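Putative nisin-resistance protein (Streptococcus agalactiae 515, PDB 4Y68) probably cleaves the lantibiotic nisin as a peptidase of family S41, giving the bacterium resistance to it. Local coordinates at residues D102-E110 and T122-S133. Sequence-based numbering, arbitrary orientation.
Sequences DTLDSRYPE and TIPSISKLDKRS
The two segments that enter and leave the edge hairpin 110–122 run antiparallel, and Glu110 and Thr122, at its open end, form an antiparallel hydrogen-bonded pair: Thr122 N to Glu110 O is 2.8 Å, and the return bond from Glu110 N reaches a lone pair of Thr122 O. Beyond the strands, Pro109 CA comes 3.2 Å from the same Thr122 O, a CA-H...O contact. The Arg107 side chain passes antiparallel to the Pro124 ring, its CG 3.5 Å from Pro124 CB. With chi1 nearly eclipsed (6°) and the chain bent at chi2, Arg107 lies alongside its own segment, NE meeting Asp105 O in the guanidinium plane. One more backbone bond crosses, Arg107 N to Ser125 O (3.0 Å). Ser106 OG links the two segments: it donates to Thr103 O from above the carbonyl plane, across the type I turn 103–106, whose own backbone bond is weak, and accepts Ser127 N at 3.0 Å in a nearly straight bond (176°). Next to it, Ser127 OG donates to Asp102 OD2 on its syn side but tilted 24° out of the carboxylate plane, and the Lys128 side chain runs across Thr103, CG 3.6 Å from OG1. Tyr108 reaches the start of helix 131–147, its ring edge meeting Ser133 O (CE1–O 3.3 Å); Asp130 N-caps that helix, accepting Ser133 N and OG. Tyr137 of the helix touches Ile126 and Pro109. This is a beta hairpin edging a mixed sheet, its second strand leading through a loop into a helix, in an S41-family peptidase.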
loop_
_atom_site.group_PDB
_atom_site.type_symbol
_atom_site.label_atom_id
_atom_site.label_comp_id
_atom_site.label_asym_id
_atom_site.label_seq_id
_atom_site.Cartn_x
_atom_site.Cartn_y
_atom_site.Cartn_z
ATOM N N ASP A 102 -12.977 4.818 -6.379
ATOM C CA ASP A 102 -11.852 4.844 -5.451
ATOM C C ASP A 102 -10.713 5.708 -5.992
ATOM O O ASP A 102 -10.043 6.415 -5.234
ATOM C CB ASP A 102 -11.345 3.434 -5.160
ATOM C CG ASP A 102 -10.035 3.436 -4.386
ATOM O OD1 ASP A 102 -10.027 3.883 -3.214
ATOM O OD2 ASP A 102 -9.012 2.989 -4.946
ATOM N N THR A 103 -10.495 5.664 -7.302
ATOM C CA THR A 103 -9.461 6.492 -7.887
ATOM C C THR A 103 -9.767 7.978 -7.686
ATOM O O THR A 103 -8.846 8.796 -7.583
ATOM C CB THR A 103 -9.294 6.223 -9.384
ATOM O OG1 THR A 103 -7.920 6.393 -9.744
ATOM C CG2 THR A 103 -10.143 7.190 -10.201
ATOM N N LEU A 104 -11.055 8.325 -7.632
ATOM C CA LEU A 104 -11.475 9.730 -7.558
ATOM C C LEU A 104 -11.420 10.285 -6.139
ATOM O O LEU A 104 -11.671 11.467 -5.926
ATOM C CB LEU A 104 -12.894 9.904 -8.118
ATOM C CG LEU A 104 -13.056 9.639 -9.615
ATOM C CD1 LEU A 104 -14.471 9.977 -10.082
ATOM C CD2 LEU A 104 -12.004 10.396 -10.424
ATOM N N ASP A 105 -11.101 9.423 -5.179
ATOM C CA ASP A 105 -10.939 9.821 -3.783
ATOM C C ASP A 105 -9.509 10.255 -3.477
ATOM O O ASP A 105 -9.175 10.570 -2.333
ATOM C CB ASP A 105 -11.325 8.668 -2.854
ATOM C CG ASP A 105 -12.479 9.016 -1.948
ATOM O OD1 ASP A 105 -12.361 8.765 -0.726
ATOM O OD2 ASP A 105 -13.502 9.535 -2.458
ATOM N N SER A 106 -8.658 10.250 -4.497
ATOM C CA SER A 106 -7.236 10.540 -4.298
ATOM C C SER A 106 -6.961 11.989 -3.886
ATOM O O SER A 106 -7.620 12.918 -4.350
ATOM C CB SER A 106 -6.466 10.195 -5.565
ATOM O OG SER A 106 -6.630 8.821 -5.869
ATOM N N ARG A 107 -5.979 12.188 -3.016
ATOM C CA ARG A 107 -5.685 13.539 -2.552
ATOM C C ARG A 107 -4.210 13.839 -2.694
ATOM O O ARG A 107 -3.408 12.924 -2.843
ATOM C CB ARG A 107 -6.132 13.719 -1.106
ATOM C CG ARG A 107 -6.633 12.437 -0.467
ATOM C CD ARG A 107 -8.113 12.513 -0.185
ATOM N NE ARG A 107 -8.671 11.217 0.219
ATOM C CZ ARG A 107 -8.950 10.884 1.478
ATOM N NH1 ARG A 107 -8.710 11.746 2.460
ATOM N NH2 ARG A 107 -9.472 9.689 1.756
ATOM N N TYR A 108 -3.845 15.122 -2.667
ATOM C CA TYR A 108 -2.430 15.479 -2.683
ATOM C C TYR A 108 -1.899 15.890 -1.299
ATOM O O TYR A 108 -2.653 16.351 -0.437
ATOM C CB TYR A 108 -2.186 16.577 -3.718
ATOM C CG TYR A 108 -2.466 16.079 -5.117
ATOM C CD1 TYR A 108 -1.733 15.025 -5.667
ATOM C CD2 TYR A 108 -3.487 16.635 -5.882
ATOM C CE1 TYR A 108 -2.007 14.544 -6.954
ATOM C CE2 TYR A 108 -3.765 16.175 -7.160
ATOM C CZ TYR A 108 -3.029 15.130 -7.694
ATOM O OH TYR A 108 -3.336 14.681 -8.965
ATOM N N PRO A 109 -0.592 15.694 -1.079
ATOM C CA PRO A 109 0.062 16.057 0.183
ATOM C C PRO A 109 -0.084 17.541 0.450
ATOM O O PRO A 109 -0.224 18.317 -0.494
ATOM C CB PRO A 109 1.545 15.692 -0.047
ATOM C CG PRO A 109 1.551 14.799 -1.199
ATOM C CD PRO A 109 0.383 15.223 -2.069
ATOM N N GLU A 110 -0.041 17.909 1.724
ATOM C CA GLU A 110 -0.164 19.287 2.194
ATOM C C GLU A 110 0.854 19.456 3.294
ATOM O O GLU A 110 1.198 18.474 3.937
ATOM C CB GLU A 110 -1.555 19.562 2.758
ATOM C CG GLU A 110 -2.482 20.345 1.871
ATOM C CD GLU A 110 -3.772 20.681 2.594
ATOM O OE1 GLU A 110 -4.302 19.771 3.277
ATOM O OE2 GLU A 110 -4.239 21.848 2.492
ATOM N N THR A 122 1.156 16.363 5.704
ATOM C CA THR A 122 0.040 15.447 5.543
ATOM C C THR A 122 0.244 14.610 4.288
ATOM O O THR A 122 0.440 15.145 3.200
ATOM C CB THR A 122 -1.277 16.221 5.466
ATOM O OG1 THR A 122 -1.417 17.001 6.656
ATOM C CG2 THR A 122 -2.475 15.296 5.330
ATOM N N ILE A 123 0.225 13.293 4.454
ATOM C CA ILE A 123 0.524 12.365 3.372
ATOM C C ILE A 123 -0.669 11.440 3.135
ATOM O O ILE A 123 -0.806 10.434 3.814
ATOM C CB ILE A 123 1.789 11.545 3.710
ATOM C CG1 ILE A 123 3.003 12.481 3.822
ATOM C CG2 ILE A 123 1.999 10.414 2.709
ATOM C CD1 ILE A 123 4.065 11.967 4.738
ATOM N N PRO A 124 -1.551 11.788 2.179
ATOM C CA PRO A 124 -2.851 11.114 2.070
ATOM C C PRO A 124 -2.895 9.960 1.082
ATOM O O PRO A 124 -1.983 9.808 0.265
ATOM C CB PRO A 124 -3.766 12.234 1.572
ATOM C CG PRO A 124 -2.868 12.987 0.641
ATOM C CD PRO A 124 -1.487 12.966 1.296
ATOM N N SER A 125 -3.972 9.184 1.155
ATOM C CA SER A 125 -4.308 8.172 0.142
ATOM C C SER A 125 -4.306 8.711 -1.276
ATOM O O SER A 125 -4.882 9.753 -1.546
ATOM C CB SER A 125 -5.698 7.580 0.399
ATOM O OG SER A 125 -5.942 7.370 1.778
ATOM N N ILE A 126 -3.678 7.977 -2.182
ATOM C CA ILE A 126 -3.819 8.209 -3.612
ATOM C C ILE A 126 -3.752 6.869 -4.321
ATOM O O ILE A 126 -2.832 6.078 -4.079
ATOM C CB ILE A 126 -2.729 9.121 -4.180
ATOM C CG1 ILE A 126 -2.799 9.128 -5.710
ATOM C CG2 ILE A 126 -1.347 8.674 -3.705
ATOM C CD1 ILE A 126 -1.862 10.142 -6.357
ATOM N N SER A 127 -4.721 6.630 -5.197
ATOM C CA SER A 127 -4.849 5.361 -5.898
ATOM C C SER A 127 -4.614 5.509 -7.380
ATOM O O SER A 127 -4.678 4.522 -8.122
ATOM C CB SER A 127 -6.234 4.769 -5.672
ATOM O OG SER A 127 -6.147 3.785 -4.658
ATOM N N LYS A 128 -4.370 6.747 -7.812
ATOM C CA LYS A 128 -4.233 7.027 -9.225
ATOM C C LYS A 128 -3.010 6.344 -9.777
ATOM O O LYS A 128 -2.048 6.094 -9.047
ATOM C CB LYS A 128 -4.191 8.527 -9.470
ATOM C CG LYS A 128 -5.600 9.107 -9.662
ATOM C CD LYS A 128 -5.609 10.613 -9.531
ATOM C CE LYS A 128 -7.016 11.200 -9.689
ATOM N NZ LYS A 128 -7.017 12.661 -9.368
ATOM N N LEU A 129 -3.089 6.000 -11.062
ATOM C CA LEU A 129 -2.020 5.314 -11.793
ATOM C C LEU A 129 -1.378 6.234 -12.814
ATOM O O LEU A 129 -0.204 6.093 -13.123
ATOM C CB LEU A 129 -2.553 4.072 -12.530
ATOM C CG LEU A 129 -3.206 2.966 -11.711
ATOM C CD1 LEU A 129 -3.565 1.787 -12.614
ATOM C CD2 LEU A 129 -2.238 2.562 -10.595
ATOM N N ASP A 130 -2.171 7.153 -13.360
ATOM C CA ASP A 130 -1.702 8.013 -14.433
ATOM C C ASP A 130 -0.500 8.853 -14.008
ATOM O O ASP A 130 -0.442 9.392 -12.902
ATOM C CB ASP A 130 -2.836 8.913 -14.929
ATOM C CG ASP A 130 -3.089 10.052 -14.018
ATOM O OD1 ASP A 130 -2.529 11.140 -14.280
ATOM O OD2 ASP A 130 -3.820 9.856 -13.024
ATOM N N LYS A 131 0.466 8.936 -14.911
ATOM C CA LYS A 131 1.777 9.536 -14.656
ATOM C C LYS A 131 1.716 10.974 -14.141
ATOM O O LYS A 131 2.531 11.387 -13.306
ATOM C CB LYS A 131 2.588 9.483 -15.951
ATOM C CG LYS A 131 4.078 9.722 -15.849
ATOM C CD LYS A 131 4.693 9.580 -17.255
ATOM C CE LYS A 131 6.180 9.225 -17.228
ATOM N NZ LYS A 131 7.109 10.359 -16.952
ATOM N N ARG A 132 0.765 11.743 -14.655
ATOM C CA ARG A 132 0.688 13.158 -14.305
ATOM C C ARG A 132 0.282 13.322 -12.853
ATOM O O ARG A 132 0.938 14.042 -12.107
ATOM C CB ARG A 132 -0.289 13.909 -15.221
ATOM C CG ARG A 132 -0.405 15.399 -14.885
ATOM C CD ARG A 132 -1.254 16.193 -15.897
ATOM N NE ARG A 132 -0.499 16.564 -17.097
ATOM C CZ ARG A 132 -0.595 15.942 -18.272
ATOM N NH1 ARG A 132 -1.426 14.913 -18.421
ATOM N NH2 ARG A 132 0.137 16.351 -19.304
ATOM N N SER A 133 -0.788 12.640 -12.460
ATOM C CA SER A 133 -1.280 12.708 -11.091
ATOM C C SER A 133 -0.235 12.257 -10.082
ATOM O O SER A 133 -0.070 12.884 -9.030
ATOM C CB SER A 133 -2.533 11.847 -10.914
ATOM O OG SER A 133 -3.542 12.182 -11.837
#